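Local coordinates for DNA repair protein RecN (Deinococcus radiodurans, PDB 4ABY), which hydrolyses ATP and may act in recombinational repair of damaged DNA, its head domain carrying the nucleotide-binding site and the base of a coiled coil, at residues A183-W188 against A221-V226; L252-A257 against L279-N284; H363-V368 against E391-M396. One frame throughout, in Å; residues are numbered along the deposited sequence.

Contact 1. Residues A183-W188 against A221-V226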
ATOM      1  N   ALA A 183     -13.921  -9.873 -25.243  1.00 28.90           N
ATOM      2  CA  ALA A 183     -14.249 -10.869 -26.249  1.00 28.09           C
ATOM      3  C   ALA A 183     -14.339 -10.224 -27.625  1.00 32.96           C
ATOM      4  O   ALA A 183     -13.736 -10.702 -28.586  1.00 34.41           O
ATOM      5  CB  ALA A 183     -15.548 -11.557 -25.900  1.00 31.02           C
ATOM      6  N   ALA A 184     -15.098  -9.134 -27.708  1.00 32.09           N
ATOM      7  CA  ALA A 184     -15.247  -8.394 -28.953  1.00 31.02           C
ATOM      8  C   ALA A 184     -13.890  -7.947 -29.496  1.00 33.25           C
ATOM      9  O   ALA A 184     -13.593  -8.120 -30.677  1.00 36.53           O
ATOM     10  CB  ALA A 184     -16.159  -7.202 -28.747  1.00 25.22           C
ATOM     11  N   HIS A 185     -13.069  -7.376 -28.625  1.00 30.88           N
ATOM     12  CA  HIS A 185     -11.752  -6.905 -29.018  1.00 30.99           C
ATOM     13  C   HIS A 185     -10.890  -8.044 -29.547  1.00 36.16           C
ATOM     14  O   HIS A 185     -10.178  -7.881 -30.537  1.00 41.14           O
ATOM     15  CB  HIS A 185     -11.054  -6.226 -27.842  1.00 29.55           C
ATOM     16  CG  HIS A 185      -9.676  -5.741 -28.159  1.00 28.42           C
ATOM     17  ND1 HIS A 185      -9.399  -4.421 -28.442  1.00 27.41           N
ATOM     18  CD2 HIS A 185      -8.496  -6.400 -28.242  1.00 29.52           C
ATOM     19  CE1 HIS A 185      -8.107  -4.289 -28.685  1.00 28.68           C
ATOM     20  NE2 HIS A 185      -7.537  -5.473 -28.570  1.00 31.96           N
ATOM     21  N   ALA A 186     -10.951  -9.195 -28.886  1.00 36.73           N
ATOM     22  CA  ALA A 186     -10.151 -10.349 -29.290  1.00 37.37           C
ATOM     23  C   ALA A 186     -10.573 -10.871 -30.659  1.00 40.68           C
ATOM     24  O   ALA A 186      -9.732 -11.178 -31.505  1.00 39.64           O
ATOM     25  CB  ALA A 186     -10.250 -11.452 -28.254  1.00 33.82           C
ATOM     26  N   ALA A 187     -11.883 -10.970 -30.866  1.00 40.65           N
ATOM     27  CA  ALA A 187     -12.433 -11.442 -32.130  1.00 41.23           C
ATOM     28  C   ALA A 187     -12.068 -10.502 -33.275  1.00 39.16           C
ATOM     29  O   ALA A 187     -11.795 -10.939 -34.393  1.00 40.46           O
ATOM     30  CB  ALA A 187     -13.939 -11.584 -32.020  1.00 37.05           C
ATOM     31  N   TRP A 188     -12.068  -9.207 -32.985  1.00 35.82           N
ATOM     32  CA  TRP A 188     -11.708  -8.205 -33.971  1.00 34.74           C
ATOM     33  C   TRP A 188     -10.236  -8.292 -34.361  1.00 40.60           C
ATOM     34  O   TRP A 188      -9.881  -8.019 -35.506  1.00 47.10           O
ATOM     35  CB  TRP A 188     -12.041  -6.806 -33.453  1.00 37.62           C
ATOM     36  CG  TRP A 188     -11.496  -5.699 -34.307  1.00 37.90           C
ATOM     37  CD1 TRP A 188     -11.848  -5.405 -35.592  1.00 36.08           C
ATOM     38  CD2 TRP A 188     -10.512  -4.731 -33.930  1.00 34.81           C
ATOM     39  NE1 TRP A 188     -11.137  -4.319 -36.041  1.00 34.81           N
ATOM     40  CE2 TRP A 188     -10.313  -3.885 -35.038  1.00 36.66           C
ATOM     41  CE3 TRP A 188      -9.776  -4.501 -32.766  1.00 35.31           C
ATOM     42  CZ2 TRP A 188      -9.410  -2.826 -35.011  1.00 38.82           C
ATOM     43  CZ3 TRP A 188      -8.882  -3.452 -32.743  1.00 33.31           C
ATOM     44  CH2 TRP A 188      -8.705  -2.628 -33.858  1.00 36.42           C
ATOM     45  N   ALA A 221     -17.446  -2.642 -35.686  1.00 36.82           N
ATOM     46  CA  ALA A 221     -18.698  -1.995 -35.322  1.00 33.08           C
ATOM     47  C   ALA A 221     -19.180  -2.516 -33.972  1.00 34.54           C
ATOM     48  O   ALA A 221     -19.599  -1.742 -33.116  1.00 36.52           O
ATOM     49  CB  ALA A 221     -19.741  -2.235 -36.389  1.00 35.24           C
ATOM     50  N   GLU A 222     -19.119  -3.831 -33.787  1.00 32.91           N
ATOM     51  CA  GLU A 222     -19.417  -4.433 -32.496  1.00 34.39           C
ATOM     52  C   GLU A 222     -18.487  -3.879 -31.430  1.00 37.52           C
ATOM     53  O   GLU A 222     -18.929  -3.488 -30.351  1.00 36.85           O
ATOM     54  CB  GLU A 222     -19.254  -5.949 -32.563  1.00 35.70           C
ATOM     55  CG  GLU A 222     -20.547  -6.701 -32.771  1.00 41.77           C
ATOM     56  CD  GLU A 222     -21.480  -6.592 -31.580  1.00 55.70           C
ATOM     57  OE1 GLU A 222     -21.167  -7.192 -30.527  1.00 50.00           O
ATOM     58  OE2 GLU A 222     -22.524  -5.907 -31.699  1.00 57.99           O
ATOM     59  N   LEU A 223     -17.196  -3.853 -31.744  1.00 36.44           N
ATOM     60  CA  LEU A 223     -16.178  -3.381 -30.812  1.00 29.80           C
ATOM     61  C   LEU A 223     -16.493  -1.996 -30.266  1.00 31.15           C
ATOM     62  O   LEU A 223     -16.364  -1.754 -29.071  1.00 33.99           O
ATOM     63  CB  LEU A 223     -14.810  -3.369 -31.484  1.00 29.96           C
ATOM     64  CG  LEU A 223     -13.669  -2.989 -30.549  1.00 29.28           C
ATOM     65  CD1 LEU A 223     -13.607  -3.965 -29.395  1.00 26.59           C
ATOM     66  CD2 LEU A 223     -12.359  -2.964 -31.303  1.00 32.70           C
ATOM     67  N   LEU A 224     -16.894  -1.084 -31.146  1.00 34.44           N
ATOM     68  CA  LEU A 224     -17.256   0.264 -30.723  1.00 32.60           C
ATOM     69  C   LEU A 224     -18.585   0.243 -29.986  1.00 30.98           C
ATOM     70  O   LEU A 224     -18.759   0.927 -28.982  1.00 30.69           O
ATOM     71  CB  LEU A 224     -17.330   1.211 -31.920  1.00 27.32           C
ATOM     72  CG  LEU A 224     -16.039   1.337 -32.725  1.00 28.96           C
ATOM     73  CD1 LEU A 224     -16.132   2.487 -33.704  1.00 25.84           C
ATOM     74  CD2 LEU A 224     -14.859   1.531 -31.788  1.00 34.00           C
ATOM     75  N   LYS A 225     -19.517  -0.554 -30.490  1.00 32.50           N
ATOM     76  CA  LYS A 225     -20.845  -0.674 -29.898  1.00 35.42           C
ATOM     77  C   LYS A 225     -20.734  -1.163 -28.460  1.00 33.77           C
ATOM     78  O   LYS A 225     -21.233  -0.532 -27.527  1.00 31.26           O
ATOM     79  CB  LYS A 225     -21.693  -1.644 -30.725  1.00 35.39           C
ATOM     80  CG  LYS A 225     -23.146  -1.758 -30.299  1.00 36.83           C
ATOM     81  CD  LYS A 225     -23.856  -2.840 -31.103  1.00 48.56           C
ATOM     82  CE  LYS A 225     -25.336  -2.932 -30.754  1.00 52.90           C
ATOM     83  NZ  LYS A 225     -25.564  -3.374 -29.352  1.00 49.18           N
ATOM     84  N   VAL A 226     -20.071  -2.302 -28.299  1.00 33.20           N
ATOM     85  CA  VAL A 226     -19.824  -2.892 -26.994  1.00 31.18           C
ATOM     86  C   VAL A 226     -18.956  -1.965 -26.149  1.00 32.38           C
ATOM     87  O   VAL A 226     -19.211  -1.776 -24.961  1.00 33.06           O
ATOM     88  CB  VAL A 226     -19.115  -4.251 -27.142  1.00 29.39           C
ATOM     89  CG1 VAL A 226     -18.769  -4.833 -25.781  1.00 29.08           C
ATOM     90  CG2 VAL A 226     -19.981  -5.210 -27.934  1.00 29.25           C
TER
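Leu223 is the main bump of this contact, and Ala184, His185 and Trp188 form the hollow it enters. The axes of segments 183-188 and 221-226 run antiparallel at 162° and approach to 8.8 Å. CG of Leu223 is anti to its backbone N (chi1 -176°), which carries the branch point across the gap. There the two methyls part. CD1 settles on the backbone and CB of His185, 3.5 Å from His185 CA, and also meets CB of Ala184. CD2 meets the benzo part of the Trp188 indole obliquely, with Trp188 CE3 its nearest atom at 3.3 Å. The small Ala184 leaves room for the backbones to come together, and its CA is 5.4 Å from the CA of Leu223. One turn further along, CG2 of Val226 reaches CB of Ala184 at 4.4 Å. Packing alone joins these two segments. Outside them, Tyr181 adds a further wall around Leu223, and Trp188 also packs on Val216 and Leu219. A leucine set among Tyr181, Ala184, His185 and Trp188 is knobs-into-holes packing. It fits the base of the antiparallel coiled coil that rises from the head of SMC-like proteins.

Contact 2. Residues L252-A257 against L279-N284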
ATOM      1  N   LEU A 252     -11.655  10.383   8.071  1.00 21.73           N
ATOM      2  CA  LEU A 252     -10.232  10.236   8.329  1.00 21.22           C
ATOM      3  C   LEU A 252      -9.498  11.571   8.282  1.00 26.24           C
ATOM      4  O   LEU A 252      -8.317  11.626   7.933  1.00 26.00           O
ATOM      5  CB  LEU A 252      -9.619   9.279   7.307  1.00 21.41           C
ATOM      6  CG  LEU A 252      -9.704   7.780   7.594  1.00 23.49           C
ATOM      7  CD1 LEU A 252     -11.074   7.387   8.114  1.00 24.28           C
ATOM      8  CD2 LEU A 252      -9.349   6.993   6.346  1.00 19.94           C
ATOM      9  N   GLY A 253     -10.199  12.647   8.626  1.00 26.78           N
ATOM     10  CA  GLY A 253      -9.591  13.966   8.654  1.00 30.06           C
ATOM     11  C   GLY A 253      -9.610  14.705   7.326  1.00 32.06           C
ATOM     12  O   GLY A 253      -8.770  15.570   7.077  1.00 29.54           O
HETATM   13  N   MSE A 254     -10.567  14.355   6.472  1.00 30.73           N
HETATM   14  CA  MSE A 254     -10.780  15.044   5.205  1.00 29.82           C
HETATM   15  C   MSE A 254     -12.278  15.164   4.965  1.00 31.13           C
HETATM   16  O   MSE A 254     -12.822  14.534   4.060  1.00 30.03           O
HETATM   17  CB  MSE A 254     -10.120  14.280   4.057  1.00 25.94           C
HETATM   18  CG  MSE A 254      -8.614  14.425   4.004  1.00 27.09           C
HETATM   19 SE   MSE A 254      -7.733  13.003   2.995  1.00 56.06          SE
HETATM   20  CE  MSE A 254      -7.900  11.540   4.268  1.00 30.27           C
ATOM     21  N   PRO A 255     -12.955  15.979   5.786  1.00 31.09           N
ATOM     22  CA  PRO A 255     -14.418  16.045   5.777  1.00 26.81           C
ATOM     23  C   PRO A 255     -14.962  16.543   4.446  1.00 29.24           C
ATOM     24  O   PRO A 255     -16.120  16.281   4.134  1.00 30.27           O
ATOM     25  CB  PRO A 255     -14.731  17.062   6.880  1.00 27.36           C
ATOM     26  CG  PRO A 255     -13.480  17.165   7.694  1.00 25.86           C
ATOM     27  CD  PRO A 255     -12.366  16.935   6.738  1.00 25.97           C
ATOM     28  N   HIS A 256     -14.138  17.248   3.676  1.00 30.93           N
ATOM     29  CA  HIS A 256     -14.597  17.842   2.426  1.00 31.20           C
ATOM     30  C   HIS A 256     -13.868  17.277   1.219  1.00 32.56           C
ATOM     31  O   HIS A 256     -13.728  17.948   0.193  1.00 36.65           O
ATOM     32  CB  HIS A 256     -14.440  19.359   2.468  1.00 33.88           C
ATOM     33  CG  HIS A 256     -15.048  19.988   3.680  1.00 34.47           C
ATOM     34  ND1 HIS A 256     -16.387  19.871   3.985  1.00 31.80           N
ATOM     35  CD2 HIS A 256     -14.500  20.737   4.666  1.00 33.69           C
ATOM     36  CE1 HIS A 256     -16.638  20.520   5.107  1.00 32.47           C
ATOM     37  NE2 HIS A 256     -15.509  21.055   5.540  1.00 40.82           N
ATOM     38  N   ALA A 257     -13.406  16.041   1.343  1.00 28.21           N
ATOM     39  CA  ALA A 257     -12.723  15.395   0.240  1.00 27.63           C
ATOM     40  C   ALA A 257     -13.696  15.229  -0.912  1.00 26.69           C
ATOM     41  O   ALA A 257     -14.867  14.918  -0.703  1.00 23.48           O
ATOM     42  CB  ALA A 257     -12.165  14.055   0.669  1.00 27.15           C
ATOM     43  N   LEU A 279      -8.530   8.038 -11.720  1.00 33.65           N
ATOM     44  CA  LEU A 279      -9.072   8.382 -10.414  1.00 30.47           C
ATOM     45  C   LEU A 279      -8.546   9.740  -9.961  1.00 28.79           C
ATOM     46  O   LEU A 279      -7.339   9.929  -9.812  1.00 33.37           O
ATOM     47  CB  LEU A 279      -8.710   7.310  -9.391  1.00 29.91           C
ATOM     48  CG  LEU A 279      -9.310   7.533  -8.008  1.00 32.85           C
ATOM     49  CD1 LEU A 279     -10.824   7.609  -8.119  1.00 33.55           C
ATOM     50  CD2 LEU A 279      -8.883   6.434  -7.048  1.00 30.18           C
ATOM     51  N   ARG A 280      -9.459  10.679  -9.747  1.00 25.75           N
ATOM     52  CA  ARG A 280      -9.090  12.039  -9.381  1.00 27.76           C
ATOM     53  C   ARG A 280      -9.598  12.372  -7.983  1.00 33.47           C
ATOM     54  O   ARG A 280     -10.664  11.918  -7.580  1.00 37.39           O
ATOM     55  CB  ARG A 280      -9.638  13.027 -10.412  1.00 35.64           C
ATOM     56  CG  ARG A 280      -9.185  12.724 -11.842  1.00 40.69           C
ATOM     57  CD  ARG A 280      -9.795  13.674 -12.863  1.00 38.43           C
ATOM     58  NE  ARG A 280      -9.295  15.038 -12.727  1.00 37.19           N
ATOM     59  CZ  ARG A 280     -10.069  16.117 -12.795  1.00 44.85           C
ATOM     60  NH1 ARG A 280     -11.375  15.981 -12.996  1.00 43.58           N
ATOM     61  NH2 ARG A 280      -9.545  17.330 -12.661  1.00 43.11           N
ATOM     62  N   PHE A 281      -8.831  13.170  -7.246  1.00 32.76           N
ATOM     63  CA  PHE A 281      -9.106  13.392  -5.833  1.00 30.44           C
ATOM     64  C   PHE A 281      -8.620  14.756  -5.357  1.00 31.97           C
ATOM     65  O   PHE A 281      -7.542  15.212  -5.739  1.00 31.53           O
ATOM     66  CB  PHE A 281      -8.447  12.281  -5.006  1.00 29.94           C
ATOM     67  CG  PHE A 281      -8.581  12.454  -3.518  1.00 27.74           C
ATOM     68  CD1 PHE A 281      -9.723  12.031  -2.859  1.00 26.41           C
ATOM     69  CD2 PHE A 281      -7.552  13.011  -2.776  1.00 26.59           C
ATOM     70  CE1 PHE A 281      -9.842  12.177  -1.494  1.00 26.39           C
ATOM     71  CE2 PHE A 281      -7.666  13.163  -1.411  1.00 23.92           C
ATOM     72  CZ  PHE A 281      -8.811  12.745  -0.767  1.00 26.62           C
ATOM     73  N   SER A 282      -9.432  15.403  -4.526  1.00 33.95           N
ATOM     74  CA  SER A 282      -9.031  16.619  -3.832  1.00 35.79           C
ATOM     75  C   SER A 282      -9.295  16.435  -2.346  1.00 35.58           C
ATOM     76  O   SER A 282     -10.391  16.036  -1.951  1.00 33.96           O
ATOM     77  CB  SER A 282      -9.805  17.829  -4.355  1.00 38.66           C
ATOM     78  OG  SER A 282     -11.187  17.706  -4.072  1.00 40.73           O
ATOM     79  N   ALA A 283      -8.289  16.719  -1.524  1.00 37.64           N
ATOM     80  CA  ALA A 283      -8.406  16.536  -0.080  1.00 37.19           C
ATOM     81  C   ALA A 283      -9.214  17.648   0.594  1.00 43.08           C
ATOM     82  O   ALA A 283      -9.990  17.394   1.522  1.00 40.78           O
ATOM     83  CB  ALA A 283      -7.026  16.434   0.550  1.00 35.26           C
ATOM     84  N   ASN A 284      -9.029  18.878   0.123  1.00 43.84           N
ATOM     85  CA  ASN A 284      -9.612  20.043   0.775  1.00 41.66           C
ATOM     86  C   ASN A 284     -10.714  20.698  -0.055  1.00 46.98           C
ATOM     87  O   ASN A 284     -10.840  20.425  -1.249  1.00 47.86           O
ATOM     88  CB  ASN A 284      -8.507  21.045   1.110  1.00 46.36           C
ATOM     89  CG  ASN A 284      -7.373  20.415   1.898  1.00 43.25           C
ATOM     90  OD1 ASN A 284      -6.208  20.746   1.700  1.00 45.84           O
ATOM     91  ND2 ASN A 284      -7.712  19.493   2.792  1.00 42.78           N
TER
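The selenium of Met254, a selenomethionine, meets the Phe281 ring at its edge and in its plane, not over a face. It lies 5.2 Å from the ring centroid, 82° off the ring normal. The nearest ring atom is Phe281 CZ, 3.9 Å from Met254 SE. The two side chains cross at about a right angle. A near-anti chi2 (159°) carries SE of Met254 outward to the ring edge. This is a Met-aromatic contact.

Ala257 touches the same ring from a second position. Its CB is 3.7 Å from Phe281 CE1. Phe281 thus receives two side chains from one loop. Ala283 CB packs against the selenium as well, at 4.3 Å from Met254 SE.

Met254 and Ala257 are the two ends of a type I beta turn, with Ala257 N bonded to Met254 O. This is consistent with both reaching the same ring. The turn lies in the loop between helix 214-249 and strand 258-266. That strand pairs antiparallel with strand 276-282, and Ser282 shares backbone hydrogen bonding with Arg258. The contact therefore lies at the end of the two-stranded sheet where the chain enters and leaves it.

The backbones also meet, through a C-H...O contact. Ala257 CA points a C-H at the carbonyl of Ser282, with Ala257 CA 3.3 Å from Ser282 O and an angle of 135° at the hydrogen. Ala283 O lies 3.6 Å from Ala257 CA.

Ile249 of helix 214-249 packs on Met254, Ala257 and Phe281. Val304 of helix 298-312 reaches Met254 and Phe281.

Contact 3. Residues H363-V368 against E391-M396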
ATOM      1  N   HIS A 363      -2.975  -5.994  17.132  1.00 23.26           N
ATOM      2  CA  HIS A 363      -2.978  -7.377  17.593  1.00 22.95           C
ATOM      3  C   HIS A 363      -1.644  -7.668  18.246  1.00 23.75           C
ATOM      4  O   HIS A 363      -1.519  -8.577  19.067  1.00 26.72           O
ATOM      5  CB  HIS A 363      -3.188  -8.340  16.434  1.00 25.39           C
ATOM      6  CG  HIS A 363      -4.530  -8.221  15.790  1.00 25.45           C
ATOM      7  ND1 HIS A 363      -4.822  -7.248  14.861  1.00 31.47           N
ATOM      8  CD2 HIS A 363      -5.657  -8.955  15.937  1.00 26.64           C
ATOM      9  CE1 HIS A 363      -6.075  -7.384  14.465  1.00 37.47           C
ATOM     10  NE2 HIS A 363      -6.603  -8.414  15.101  1.00 40.62           N
ATOM     11  N   HIS A 364      -0.642  -6.885  17.867  1.00 19.71           N
ATOM     12  CA  HIS A 364       0.686  -7.027  18.420  1.00 19.50           C
ATOM     13  C   HIS A 364       1.299  -5.650  18.539  1.00 22.06           C
ATOM     14  O   HIS A 364       1.339  -4.896  17.572  1.00 25.11           O
ATOM     15  CB  HIS A 364       1.535  -7.931  17.531  1.00 23.32           C
ATOM     16  CG  HIS A 364       0.939  -9.287  17.315  1.00 27.15           C
ATOM     17  ND1 HIS A 364       1.197 -10.354  18.149  1.00 23.97           N
ATOM     18  CD2 HIS A 364       0.082  -9.745  16.372  1.00 24.13           C
ATOM     19  CE1 HIS A 364       0.530 -11.413  17.723  1.00 24.04           C
ATOM     20  NE2 HIS A 364      -0.153 -11.069  16.645  1.00 24.07           N
ATOM     21  N   HIS A 365       1.751  -5.316  19.739  1.00 22.98           N
ATOM     22  CA  HIS A 365       2.333  -4.009  19.990  1.00 22.59           C
ATOM     23  C   HIS A 365       3.838  -4.158  20.163  1.00 25.25           C
ATOM     24  O   HIS A 365       4.314  -4.717  21.152  1.00 24.84           O
ATOM     25  CB  HIS A 365       1.700  -3.380  21.231  1.00 26.07           C
ATOM     26  CG  HIS A 365       2.102  -1.956  21.466  1.00 24.89           C
ATOM     27  ND1 HIS A 365       1.235  -1.015  21.978  1.00 21.13           N
ATOM     28  CD2 HIS A 365       3.277  -1.315  21.260  1.00 22.96           C
ATOM     29  CE1 HIS A 365       1.862   0.144  22.078  1.00 24.09           C
ATOM     30  NE2 HIS A 365       3.100  -0.011  21.649  1.00 22.82           N
ATOM     31  N   TYR A 366       4.586  -3.673  19.179  1.00 21.49           N
ATOM     32  CA  TYR A 366       6.034  -3.737  19.224  1.00 22.31           C
ATOM     33  C   TYR A 366       6.582  -2.406  19.703  1.00 25.59           C
ATOM     34  O   TYR A 366       6.066  -1.357  19.334  1.00 29.10           O
ATOM     35  CB  TYR A 366       6.595  -4.078  17.841  1.00 21.33           C
ATOM     36  CG  TYR A 366       6.210  -5.458  17.368  1.00 21.24           C
ATOM     37  CD1 TYR A 366       6.983  -6.563  17.690  1.00 20.91           C
ATOM     38  CD2 TYR A 366       5.067  -5.659  16.614  1.00 21.96           C
ATOM     39  CE1 TYR A 366       6.630  -7.828  17.269  1.00 24.53           C
ATOM     40  CE2 TYR A 366       4.705  -6.922  16.188  1.00 24.63           C
ATOM     41  CZ  TYR A 366       5.489  -8.002  16.520  1.00 26.88           C
ATOM     42  OH  TYR A 366       5.132  -9.263  16.097  1.00 32.03           O
ATOM     43  N   LYS A 367       7.612  -2.443  20.539  1.00 25.20           N
ATOM     44  CA  LYS A 367       8.263  -1.210  20.956  1.00 27.03           C
ATOM     45  C   LYS A 367       9.677  -1.154  20.407  1.00 26.18           C
ATOM     46  O   LYS A 367      10.465  -2.080  20.589  1.00 28.78           O
ATOM     47  CB  LYS A 367       8.279  -1.060  22.479  1.00 27.93           C
ATOM     48  CG  LYS A 367       8.727   0.323  22.926  1.00 29.51           C
ATOM     49  CD  LYS A 367       8.814   0.453  24.436  1.00 32.27           C
ATOM     50  CE  LYS A 367       9.178   1.878  24.838  1.00 35.72           C
ATOM     51  NZ  LYS A 367       9.318   2.038  26.310  1.00 41.34           N
ATOM     52  N   VAL A 368       9.987  -0.067  19.714  1.00 24.07           N
ATOM     53  CA  VAL A 368      11.330   0.139  19.213  1.00 24.16           C
ATOM     54  C   VAL A 368      12.113   0.920  20.259  1.00 24.92           C
ATOM     55  O   VAL A 368      11.728   2.023  20.653  1.00 25.09           O
ATOM     56  CB  VAL A 368      11.331   0.874  17.862  1.00 22.75           C
ATOM     57  CG1 VAL A 368      12.748   1.037  17.358  1.00 20.60           C
ATOM     58  CG2 VAL A 368      10.494   0.112  16.849  1.00 20.81           C
ATOM     59  N   GLU A 391       1.045  -0.066  29.978  1.00 40.82           N
ATOM     60  CA  GLU A 391       1.927   0.973  30.416  1.00 41.17           C
ATOM     61  C   GLU A 391       2.355   1.847  29.290  1.00 39.97           C
ATOM     62  O   GLU A 391       2.408   3.017  29.434  1.00 40.12           O
ATOM     63  CB  GLU A 391       3.164   0.331  30.974  1.00 46.99           C
ATOM     64  CG  GLU A 391       3.356   0.537  32.422  1.00 57.06           C
ATOM     65  CD  GLU A 391       4.781   0.394  32.800  1.00 67.39           C
ATOM     66  OE1 GLU A 391       5.599   0.169  31.904  1.00 65.96           O
ATOM     67  OE2 GLU A 391       5.093   0.504  33.990  1.00 69.23           O
ATOM     68  N   GLU A 392       2.690   1.259  28.161  1.00 42.02           N
ATOM     69  CA  GLU A 392       3.148   2.006  26.994  1.00 39.09           C
ATOM     70  C   GLU A 392       2.067   2.942  26.466  1.00 38.71           C
ATOM     71  O   GLU A 392       2.328   4.112  26.188  1.00 39.57           O
ATOM     72  CB  GLU A 392       3.602   1.048  25.893  1.00 32.24           C
ATOM     73  CG  GLU A 392       4.124   1.733  24.636  1.00 35.16           C
ATOM     74  CD  GLU A 392       5.462   2.423  24.844  1.00 43.18           C
ATOM     75  OE1 GLU A 392       5.978   2.404  25.987  1.00 41.82           O
ATOM     76  OE2 GLU A 392       5.999   2.984  23.860  1.00 36.18           O
ATOM     77  N   ILE A 393       0.852   2.420  26.330  1.00 37.48           N
ATOM     78  CA  ILE A 393      -0.268   3.217  25.854  1.00 36.32           C
ATOM     79  C   ILE A 393      -0.440   4.457  26.718  1.00 38.17           C
ATOM     80  O   ILE A 393      -0.640   5.555  26.207  1.00 38.60           O
ATOM     81  CB  ILE A 393      -1.575   2.417  25.872  1.00 32.64           C
ATOM     82  CG1 ILE A 393      -1.446   1.184  24.984  1.00 29.51           C
ATOM     83  CG2 ILE A 393      -2.727   3.284  25.403  1.00 34.09           C
ATOM     84  CD1 ILE A 393      -1.079   1.517  23.552  1.00 30.02           C
ATOM     85  N   ALA A 394      -0.360   4.274  28.030  1.00 40.47           N
ATOM     86  CA  ALA A 394      -0.460   5.390  28.962  1.00 43.50           C
ATOM     87  C   ALA A 394       0.682   6.384  28.711  1.00 45.02           C
ATOM     88  O   ALA A 394       0.447   7.581  28.575  1.00 47.89           O
ATOM     89  CB  ALA A 394      -0.447   4.886  30.402  1.00 43.05           C
ATOM     90  N   ARG A 395       1.919   5.888  28.641  1.00 44.31           N
ATOM     91  CA  ARG A 395       3.062   6.753  28.306  1.00 46.79           C
ATOM     92  C   ARG A 395       2.830   7.540  27.019  1.00 43.28           C
ATOM     93  O   ARG A 395       3.308   8.663  26.888  1.00 48.01           O
ATOM     94  CB  ARG A 395       4.382   5.966  28.163  1.00 51.14           C
ATOM     95  CG  ARG A 395       5.489   6.773  27.425  1.00 50.63           C
ATOM     96  CD  ARG A 395       6.764   5.970  27.106  1.00 42.34           C
ATOM     97  NE  ARG A 395       6.833   5.456  25.733  1.00 45.53           N
ATOM     98  CZ  ARG A 395       6.762   6.213  24.637  1.00 47.31           C
ATOM     99  NH1 ARG A 395       6.587   7.524  24.736  1.00 47.84           N
ATOM    100  NH2 ARG A 395       6.847   5.664  23.432  1.00 40.28           N
HETATM  101  N   MSE A 396       2.124   6.951  26.058  1.00 40.67           N
HETATM  102  CA  MSE A 396       1.947   7.631  24.775  1.00 40.58           C
HETATM  103  C   MSE A 396       0.924   8.777  24.875  1.00 40.56           C
HETATM  104  O   MSE A 396       1.029   9.784  24.167  1.00 40.88           O
HETATM  105  CB  MSE A 396       1.584   6.645  23.642  1.00 34.74           C
HETATM  106  CG  MSE A 396       2.661   5.606  23.329  1.00 33.96           C
HETATM  107 SE   MSE A 396       2.069   4.255  22.076  1.00 52.17          SE
HETATM  108  CE  MSE A 396       2.152   5.227  20.417  1.00 37.06           C
TER
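His365 and Glu392 cross at about a right angle, the imidazole and carboxylate planes turned 83° apart. The meeting is through carbon: Glu392 CG lies 3.6 Å from His365 NE2. That nitrogen is hydrogen-bonded to Thr66 OG1. Ile393 and Met396 come to the edge of the imidazole. Ile393 CD1 lies in the ring plane, 3.6 Å from His365 CE1, and the selenium of Met396, a selenomethionine, is also near the plane, 4.1 Å from His365 CE1.

Lys367 crosses Glu392 obliquely. Its extended chain passes the carboxylate with CE near both oxygens. Lys367 NZ makes a salt bridge of 3.4 Å to Glu392 OE1, with a weak hydrogen bond. Arg395 completes the network. Its NH2 makes a salt bridge of 2.8 Å to Glu392 OE2, from above the carboxylate plane, and its NE a weak hydrogen bond to OE1, which thus has two donors. Lys367 NZ and Arg395 NE are 4.3 Å apart, and the shared carboxylate probably eases their repulsion.

The nearest atoms of Arg395 and Gly67, in the predicted ATP-binding P-loop, are about 4 Å apart. Strand 364-373 runs beside strand 62-67, which leads into that loop. The axes of segments 364-368 and 391-396 are at 63°. Ile393 and Met396 also touch helix 356-359, while Ile393 packs on helix 403-413.

The contacts follow one another along the chain, each closing before the next opens. Contact 1 and contact 2 share helix 214-249: it carries residues 221-226, and the loop after it holds residues 252-257. Their centres are 37 Å apart. Pro269, between strands 258-266 and 276-282, touches Leu223 and Leu224, so the excursion from the two-stranded sheet reaches contact 1. Contact 3 belongs to the mixed sheet and the C-terminal helices beside the predicted P-loop. Its centre is 30 Å from that of contact 2 and 57 Å from that of contact 1, on the other side of the chain's centre. The series thus runs from what is probably the coiled-coil base to the nucleotide-binding core.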